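Local coordinates for protein methyltransferase (Streptococcus mutans, PDB 2B78) that is probably an S-adenosylmethionine-dependent methyltransferase that may act on RNA, although its substrate is not established, at residues 117-122 with 144-149; 96-101 with 109-114. All coordinates share one frame; numbering follows the deposited sequence.

Contact 1: 117-122 with 144-149; sequences DFVLFS and PNFLGA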
ATOM      1  N   ASP A 117     -17.537   6.278  -6.949  1.00 16.22           N
ATOM      2  CA  ASP A 117     -18.041   7.646  -6.841  1.00 16.58           C
ATOM      3  C   ASP A 117     -17.638   8.369  -5.559  1.00 15.98           C
ATOM      4  O   ASP A 117     -18.007   9.525  -5.355  1.00 16.50           O
ATOM      5  CB  ASP A 117     -19.564   7.649  -6.950  1.00 17.99           C
ATOM      6  CG  ASP A 117     -20.051   7.200  -8.312  1.00 19.98           C
ATOM      7  OD1 ASP A 117     -19.609   7.785  -9.327  1.00 19.52           O
ATOM      8  OD2 ASP A 117     -20.879   6.268  -8.365  1.00 21.34           O
ATOM      9  N   PHE A 118     -16.876   7.696  -4.706  1.00 14.78           N
ATOM     10  CA  PHE A 118     -16.447   8.275  -3.439  1.00 14.34           C
ATOM     11  C   PHE A 118     -14.929   8.348  -3.309  1.00 14.56           C
ATOM     12  O   PHE A 118     -14.200   7.589  -3.951  1.00 14.67           O
ATOM     13  CB  PHE A 118     -17.026   7.447  -2.288  1.00 14.55           C
ATOM     14  CG  PHE A 118     -18.529   7.451  -2.242  1.00 15.59           C
ATOM     15  CD1 PHE A 118     -19.215   8.437  -1.540  1.00 15.05           C
ATOM     16  CD2 PHE A 118     -19.260   6.487  -2.935  1.00 15.46           C
ATOM     17  CE1 PHE A 118     -20.611   8.465  -1.533  1.00 14.18           C
ATOM     18  CE2 PHE A 118     -20.653   6.509  -2.932  1.00 14.72           C
ATOM     19  CZ  PHE A 118     -21.326   7.501  -2.230  1.00 14.62           C
ATOM     20  N   VAL A 119     -14.455   9.274  -2.483  1.00 14.42           N
ATOM     21  CA  VAL A 119     -13.025   9.421  -2.267  1.00 15.70           C
ATOM     22  C   VAL A 119     -12.683   9.122  -0.822  1.00 15.87           C
ATOM     23  O   VAL A 119     -13.540   9.219   0.068  1.00 16.76           O
ATOM     24  CB  VAL A 119     -12.529  10.836  -2.626  1.00 16.97           C
ATOM     25  CG1 VAL A 119     -12.686  11.055  -4.107  1.00 18.47           C
ATOM     26  CG2 VAL A 119     -13.302  11.893  -1.850  1.00 18.43           C
ATOM     27  N   LEU A 120     -11.429   8.745  -0.594  1.00 15.54           N
ATOM     28  CA  LEU A 120     -10.957   8.423   0.742  1.00 15.25           C
ATOM     29  C   LEU A 120      -9.644   9.141   1.046  1.00 15.56           C
ATOM     30  O   LEU A 120      -8.620   8.879   0.417  1.00 16.65           O
ATOM     31  CB  LEU A 120     -10.765   6.909   0.885  1.00 12.64           C
ATOM     32  CG  LEU A 120     -10.303   6.443   2.271  1.00 13.93           C
ATOM     33  CD1 LEU A 120     -11.411   6.701   3.296  1.00 12.87           C
ATOM     34  CD2 LEU A 120      -9.947   4.963   2.228  1.00 13.92           C
ATOM     35  N   PHE A 121      -9.702  10.056   2.011  1.00 15.91           N
ATOM     36  CA  PHE A 121      -8.553  10.830   2.458  1.00 16.72           C
ATOM     37  C   PHE A 121      -7.906  10.082   3.611  1.00 17.70           C
ATOM     38  O   PHE A 121      -8.607   9.498   4.447  1.00 17.80           O
ATOM     39  CB  PHE A 121      -9.002  12.191   3.000  1.00 15.94           C
ATOM     40  CG  PHE A 121      -9.376  13.190   1.947  1.00 16.87           C
ATOM     41  CD1 PHE A 121      -8.488  14.191   1.577  1.00 15.92           C
ATOM     42  CD2 PHE A 121     -10.627  13.148   1.337  1.00 17.09           C
ATOM     43  CE1 PHE A 121      -8.841  15.135   0.617  1.00 15.52           C
ATOM     44  CE2 PHE A 121     -10.985  14.092   0.374  1.00 15.16           C
ATOM     45  CZ  PHE A 121     -10.092  15.082   0.017  1.00 13.98           C
ATOM     46  N   SER A 122      -6.580  10.109   3.668  1.00 16.65           N
ATOM     47  CA  SER A 122      -5.861   9.472   4.758  1.00 16.54           C
ATOM     48  C   SER A 122      -4.848  10.462   5.302  1.00 16.55           C
ATOM     49  O   SER A 122      -4.022  11.010   4.557  1.00 15.50           O
ATOM     50  CB  SER A 122      -5.164   8.192   4.293  1.00 16.01           C
ATOM     51  OG  SER A 122      -6.122   7.186   4.005  1.00 17.00           O
ATOM     52  N   PRO A 144     -14.576  18.274  -8.328  1.00 18.47           N
ATOM     53  CA  PRO A 144     -15.941  18.602  -7.906  1.00 18.56           C
ATOM     54  C   PRO A 144     -17.033  17.557  -8.099  1.00 19.51           C
ATOM     55  O   PRO A 144     -18.103  17.679  -7.503  1.00 19.66           O
ATOM     56  CB  PRO A 144     -16.241  19.862  -8.709  1.00 17.93           C
ATOM     57  CG  PRO A 144     -15.560  19.554 -10.018  1.00 18.10           C
ATOM     58  CD  PRO A 144     -14.215  19.023  -9.546  1.00 17.49           C
ATOM     59  N   ASN A 145     -16.759  16.524  -8.894  1.00 21.01           N
ATOM     60  CA  ASN A 145     -17.774  15.527  -9.210  1.00 21.46           C
ATOM     61  C   ASN A 145     -17.929  14.255  -8.369  1.00 21.55           C
ATOM     62  O   ASN A 145     -18.720  13.376  -8.723  1.00 20.45           O
ATOM     63  CB  ASN A 145     -17.648  15.156 -10.692  1.00 22.52           C
ATOM     64  CG  ASN A 145     -17.700  16.378 -11.604  1.00 24.43           C
ATOM     65  OD1 ASN A 145     -18.411  17.343 -11.325  1.00 25.30           O
ATOM     66  ND2 ASN A 145     -16.954  16.335 -12.703  1.00 25.09           N
ATOM     67  N   PHE A 146     -17.186  14.127  -7.276  1.00 21.82           N
ATOM     68  CA  PHE A 146     -17.348  12.940  -6.445  1.00 21.86           C
ATOM     69  C   PHE A 146     -18.621  13.122  -5.619  1.00 21.62           C
ATOM     70  O   PHE A 146     -18.973  14.242  -5.260  1.00 20.35           O
ATOM     71  CB  PHE A 146     -16.130  12.745  -5.541  1.00 22.42           C
ATOM     72  CG  PHE A 146     -14.959  12.121  -6.247  1.00 23.49           C
ATOM     73  CD1 PHE A 146     -15.025  10.804  -6.694  1.00 24.49           C
ATOM     74  CD2 PHE A 146     -13.806  12.848  -6.486  1.00 22.22           C
ATOM     75  CE1 PHE A 146     -13.959  10.225  -7.370  1.00 23.35           C
ATOM     76  CE2 PHE A 146     -12.732  12.275  -7.161  1.00 23.04           C
ATOM     77  CZ  PHE A 146     -12.810  10.964  -7.602  1.00 23.06           C
ATOM     78  N   LEU A 147     -19.309  12.023  -5.327  1.00 21.10           N
ATOM     79  CA  LEU A 147     -20.555  12.087  -4.565  1.00 21.50           C
ATOM     80  C   LEU A 147     -20.352  12.286  -3.067  1.00 21.56           C
ATOM     81  O   LEU A 147     -21.201  12.876  -2.385  1.00 22.72           O
ATOM     82  CB  LEU A 147     -21.366  10.810  -4.788  1.00 21.62           C
ATOM     83  CG  LEU A 147     -21.678  10.414  -6.231  1.00 21.37           C
ATOM     84  CD1 LEU A 147     -22.511   9.148  -6.209  1.00 21.99           C
ATOM     85  CD2 LEU A 147     -22.419  11.536  -6.948  1.00 21.31           C
ATOM     86  N   GLY A 148     -19.237  11.785  -2.550  1.00 20.30           N
ATOM     87  CA  GLY A 148     -18.963  11.910  -1.132  1.00 19.36           C
ATOM     88  C   GLY A 148     -17.533  11.558  -0.798  1.00 20.08           C
ATOM     89  O   GLY A 148     -16.780  11.112  -1.670  1.00 21.59           O
ATOM     90  N   ALA A 149     -17.155  11.751   0.465  1.00 19.46           N
ATOM     91  CA  ALA A 149     -15.800  11.464   0.914  1.00 18.98           C
ATOM     92  C   ALA A 149     -15.735  10.976   2.354  1.00 18.27           C
ATOM     93  O   ALA A 149     -16.572  11.334   3.194  1.00 18.55           O
ATOM     94  CB  ALA A 149     -14.926  12.710   0.763  1.00 18.93           C
TER
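Asp117 meets Leu147 through both backbone and side chain. Its carbonyl O accepts a hydrogen bond from Leu147 N at 2.8 Å. The two side chains lie side by side and point the same way, with Asp117 CB 3.4 Å from Leu147 CD1. The same carbonyl O also sits in plane at the edge of the Phe146 ring. The Phe118 ring lies on one face of the sheet, against Leu147 and Gly148. Leu147 CB lies over one ring face, 4.1 Å from Phe118 CE1. The ring passes close to the glycine backbone, with Phe118 CD1 3.5 Å from Gly148 CA. Val119 N donates to Gly148 O at 3.1 Å, and Val119 pairs with Ala149 in a parallel bridge. The CG1 methyl of Val119 lies over the face of the Phe146 ring, but it is modelled too close for the detail to be trusted. Phe139 of helix 132-142 touches both Val119 and Phe146. Further along, Ala149 CB lies at the edge of the Phe121 ring, 4.2 Å from Phe121 CE2. Two backbone bonds thus set the start of a parallel strand pair. Apolar groups do the rest: Phe146, from the loop before strand 148-153, and Phe121 flank the Val119-Ala149 pair on the side that packs against helix 132-142.

Contact 2: 96-101 with 109-114; sequences AYRLFN and GVTIDC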
ATOM      1  N   ALA A  96     -11.192   2.176  -9.128  1.00 13.03           N
ATOM      2  CA  ALA A  96     -10.642   2.474  -7.815  1.00 14.09           C
ATOM      3  C   ALA A  96      -9.134   2.522  -7.986  1.00 13.70           C
ATOM      4  O   ALA A  96      -8.531   1.548  -8.424  1.00 15.17           O
ATOM      5  CB  ALA A  96     -11.041   1.394  -6.794  1.00 12.64           C
ATOM      6  N   TYR A  97      -8.532   3.662  -7.662  1.00 13.48           N
ATOM      7  CA  TYR A  97      -7.089   3.835  -7.781  1.00 13.32           C
ATOM      8  C   TYR A  97      -6.663   5.019  -6.928  1.00 13.04           C
ATOM      9  O   TYR A  97      -7.510   5.751  -6.412  1.00 13.82           O
ATOM     10  CB  TYR A  97      -6.692   4.046  -9.248  1.00 15.43           C
ATOM     11  CG  TYR A  97      -7.354   5.233  -9.922  1.00 17.71           C
ATOM     12  CD1 TYR A  97      -6.712   6.470  -9.990  1.00 18.20           C
ATOM     13  CD2 TYR A  97      -8.631   5.123 -10.483  1.00 19.13           C
ATOM     14  CE1 TYR A  97      -7.324   7.562 -10.601  1.00 17.74           C
ATOM     15  CE2 TYR A  97      -9.253   6.215 -11.092  1.00 18.87           C
ATOM     16  CZ  TYR A  97      -8.593   7.427 -11.146  1.00 18.77           C
ATOM     17  OH  TYR A  97      -9.207   8.512 -11.734  1.00 21.15           O
ATOM     18  N   ARG A  98      -5.361   5.220  -6.767  1.00 12.11           N
ATOM     19  CA  ARG A  98      -4.892   6.324  -5.932  1.00 11.27           C
ATOM     20  C   ARG A  98      -4.757   7.661  -6.664  1.00 11.19           C
ATOM     21  O   ARG A  98      -4.138   7.737  -7.724  1.00 10.72           O
ATOM     22  CB  ARG A  98      -3.564   5.956  -5.267  1.00  9.74           C
ATOM     23  CG  ARG A  98      -2.940   7.095  -4.460  1.00  8.67           C
ATOM     24  CD  ARG A  98      -2.108   6.575  -3.302  1.00  7.13           C
ATOM     25  NE  ARG A  98      -2.944   5.926  -2.298  1.00  8.27           N
ATOM     26  CZ  ARG A  98      -2.503   5.478  -1.128  1.00  7.34           C
ATOM     27  NH1 ARG A  98      -1.225   5.604  -0.799  1.00  5.08           N
ATOM     28  NH2 ARG A  98      -3.347   4.899  -0.286  1.00  7.06           N
ATOM     29  N   LEU A  99      -5.324   8.713  -6.072  1.00 10.37           N
ATOM     30  CA  LEU A  99      -5.282  10.061  -6.651  1.00 10.30           C
ATOM     31  C   LEU A  99      -4.093  10.901  -6.183  1.00  9.23           C
ATOM     32  O   LEU A  99      -3.605  11.768  -6.918  1.00  8.25           O
ATOM     33  CB  LEU A  99      -6.581  10.810  -6.319  1.00  9.48           C
ATOM     34  CG  LEU A  99      -7.904  10.223  -6.823  1.00 10.73           C
ATOM     35  CD1 LEU A  99      -9.065  11.119  -6.374  1.00 11.27           C
ATOM     36  CD2 LEU A  99      -7.889  10.112  -8.348  1.00  9.97           C
ATOM     37  N   PHE A 100      -3.620  10.644  -4.965  1.00 10.75           N
ATOM     38  CA  PHE A 100      -2.512  11.415  -4.397  1.00 10.30           C
ATOM     39  C   PHE A 100      -1.727  10.511  -3.459  1.00 10.48           C
ATOM     40  O   PHE A 100      -2.310   9.847  -2.604  1.00 10.62           O
ATOM     41  CB  PHE A 100      -3.072  12.610  -3.619  1.00 10.34           C
ATOM     42  CG  PHE A 100      -2.090  13.736  -3.434  1.00 10.52           C
ATOM     43  CD1 PHE A 100      -1.961  14.729  -4.399  1.00  8.86           C
ATOM     44  CD2 PHE A 100      -1.285  13.797  -2.298  1.00  9.89           C
ATOM     45  CE1 PHE A 100      -1.045  15.769  -4.236  1.00 10.09           C
ATOM     46  CE2 PHE A 100      -0.368  14.828  -2.129  1.00  9.15           C
ATOM     47  CZ  PHE A 100      -0.249  15.816  -3.100  1.00  9.13           C
ATOM     48  N   ASN A 101      -0.406  10.484  -3.609  1.00 11.79           N
ATOM     49  CA  ASN A 101       0.412   9.614  -2.767  1.00 12.37           C
ATOM     50  C   ASN A 101       1.601  10.291  -2.113  1.00 12.59           C
ATOM     51  O   ASN A 101       2.736  10.160  -2.572  1.00 14.68           O
ATOM     52  CB  ASN A 101       0.897   8.412  -3.582  1.00 13.26           C
ATOM     53  CG  ASN A 101       1.513   7.326  -2.714  1.00 15.92           C
ATOM     54  OD1 ASN A 101       0.967   6.952  -1.663  1.00 15.10           O
ATOM     55  ND2 ASN A 101       2.650   6.797  -3.159  1.00 17.42           N
ATOM     56  N   GLY A 109       2.527  13.043   3.896  1.00 15.63           N
ATOM     57  CA  GLY A 109       1.557  13.096   4.978  1.00 15.00           C
ATOM     58  C   GLY A 109       0.111  12.886   4.556  1.00 16.06           C
ATOM     59  O   GLY A 109      -0.764  12.652   5.394  1.00 15.68           O
ATOM     60  N   VAL A 110      -0.139  12.950   3.252  1.00 15.50           N
ATOM     61  CA  VAL A 110      -1.497  12.800   2.740  1.00 14.57           C
ATOM     62  C   VAL A 110      -1.625  11.877   1.540  1.00 15.09           C
ATOM     63  O   VAL A 110      -0.819  11.947   0.609  1.00 15.91           O
ATOM     64  CB  VAL A 110      -2.068  14.173   2.309  1.00 14.50           C
ATOM     65  CG1 VAL A 110      -3.481  14.004   1.761  1.00 14.77           C
ATOM     66  CG2 VAL A 110      -2.049  15.149   3.481  1.00 14.17           C
ATOM     67  N   THR A 111      -2.631  11.001   1.567  1.00 14.81           N
ATOM     68  CA  THR A 111      -2.917  10.132   0.432  1.00 14.70           C
ATOM     69  C   THR A 111      -4.417  10.281   0.202  1.00 14.08           C
ATOM     70  O   THR A 111      -5.177  10.567   1.136  1.00 15.21           O
ATOM     71  CB  THR A 111      -2.580   8.614   0.669  1.00 13.84           C
ATOM     72  OG1 THR A 111      -3.466   8.057   1.644  1.00 14.13           O
ATOM     73  CG2 THR A 111      -1.143   8.445   1.137  1.00 15.51           C
ATOM     74  N   ILE A 112      -4.838  10.120  -1.044  1.00 13.04           N
ATOM     75  CA  ILE A 112      -6.247  10.224  -1.384  1.00 13.35           C
ATOM     76  C   ILE A 112      -6.536   9.151  -2.419  1.00 14.17           C
ATOM     77  O   ILE A 112      -5.858   9.057  -3.449  1.00 13.58           O
ATOM     78  CB  ILE A 112      -6.598  11.586  -2.004  1.00 13.72           C
ATOM     79  CG1 ILE A 112      -6.142  12.721  -1.083  1.00 12.37           C
ATOM     80  CG2 ILE A 112      -8.110  11.654  -2.267  1.00 14.32           C
ATOM     81  CD1 ILE A 112      -6.309  14.102  -1.682  1.00 11.63           C
ATOM     82  N   ASP A 113      -7.536   8.330  -2.140  1.00 14.97           N
ATOM     83  CA  ASP A 113      -7.900   7.276  -3.070  1.00 15.02           C
ATOM     84  C   ASP A 113      -9.309   7.508  -3.578  1.00 16.15           C
ATOM     85  O   ASP A 113     -10.129   8.140  -2.913  1.00 14.18           O
ATOM     86  CB  ASP A 113      -7.848   5.904  -2.384  1.00 13.14           C
ATOM     87  CG  ASP A 113      -6.455   5.533  -1.913  1.00 12.93           C
ATOM     88  OD1 ASP A 113      -5.522   5.570  -2.741  1.00 12.80           O
ATOM     89  OD2 ASP A 113      -6.295   5.191  -0.719  1.00 12.77           O
ATOM     90  N   CYS A 114      -9.588   7.021  -4.777  1.00 16.21           N
ATOM     91  CA  CYS A 114     -10.930   7.143  -5.282  1.00 17.68           C
ATOM     92  C   CYS A 114     -11.448   5.719  -5.376  1.00 16.46           C
ATOM     93  O   CYS A 114     -10.743   4.808  -5.837  1.00 15.72           O
ATOM     94  CB  CYS A 114     -10.951   7.848  -6.639  1.00 20.20           C
ATOM     95  SG  CYS A 114     -10.457   6.856  -8.041  1.00 26.56           S
TER
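Cys114 and Leu99 form the apolar centre. Leu99 CD1 lies 3.8 Å from Cys114 CB and also reaches Ile112 CG2. Cys114 SG sits over one face of the Tyr97 ring, offset toward the rim and 3.6 Å from the ring centroid. This is a sulfur-aromatic contact. Tyr97 CG stands between the backbone N and the carbonyl carbon (chi1 58°), which starts the ring off on the side where the sulfur lies. Phe100 CB packs on Ile112 CG1, while Val110 O lies in plane at the edge of the Phe100 ring. Helices 71-83 and 132-142 cover this side through Phe78 and Phe139. Backbone bonds join Tyr97 to Cys114 in both directions. Ile112 O takes two donors, Leu99 N at 2.7 Å and Phe100 N at 3.1 Å. On the other face Arg98 grips Asp113 side-on. Its NE meets OD1 of Asp113 at 2.6 Å in a nearly straight bond (176°), and its NH2 meets OD2 of Asp113 at 3.0 Å. The guanidinium and carboxylate planes are 24° apart. Arg98 NH1 donates to Asn101 OD1 at 2.7 Å, from above the amide carbonyl plane. Thr111 CB lies over the guanidinium centre. Three bonds therefore fix the rotation of this buried cation, and the carboxylate probably balances its charge. The strands form an antiparallel beta hairpin with a classic beta bulge: two residues, Leu99 and Phe100, stand opposite the single Ile112.

The two contacts lie in one mixed five-stranded sheet, with centres about 10 Å apart. The strand order is 96-101, 110-115, 118-123, 148-153 and 162-165, so all five strands follow chain order. Contact 2 comes first along the chain and is the antiparallel hairpin at one edge of the sheet. Contact 1 opens after it closes and adds a parallel neighbour, reached through helices 126-130 and 132-142. Leu120 N to Asp113 O and Ser122 N to Thr111 O are probable hydrogen bonds joining the contacts, and Phe121 packs on Ile112. Phe139 of helix 132-142 touches both. Hairpin and helical crossover thus build one sheet, distinct from the seven-stranded sheet that includes strand 237-242.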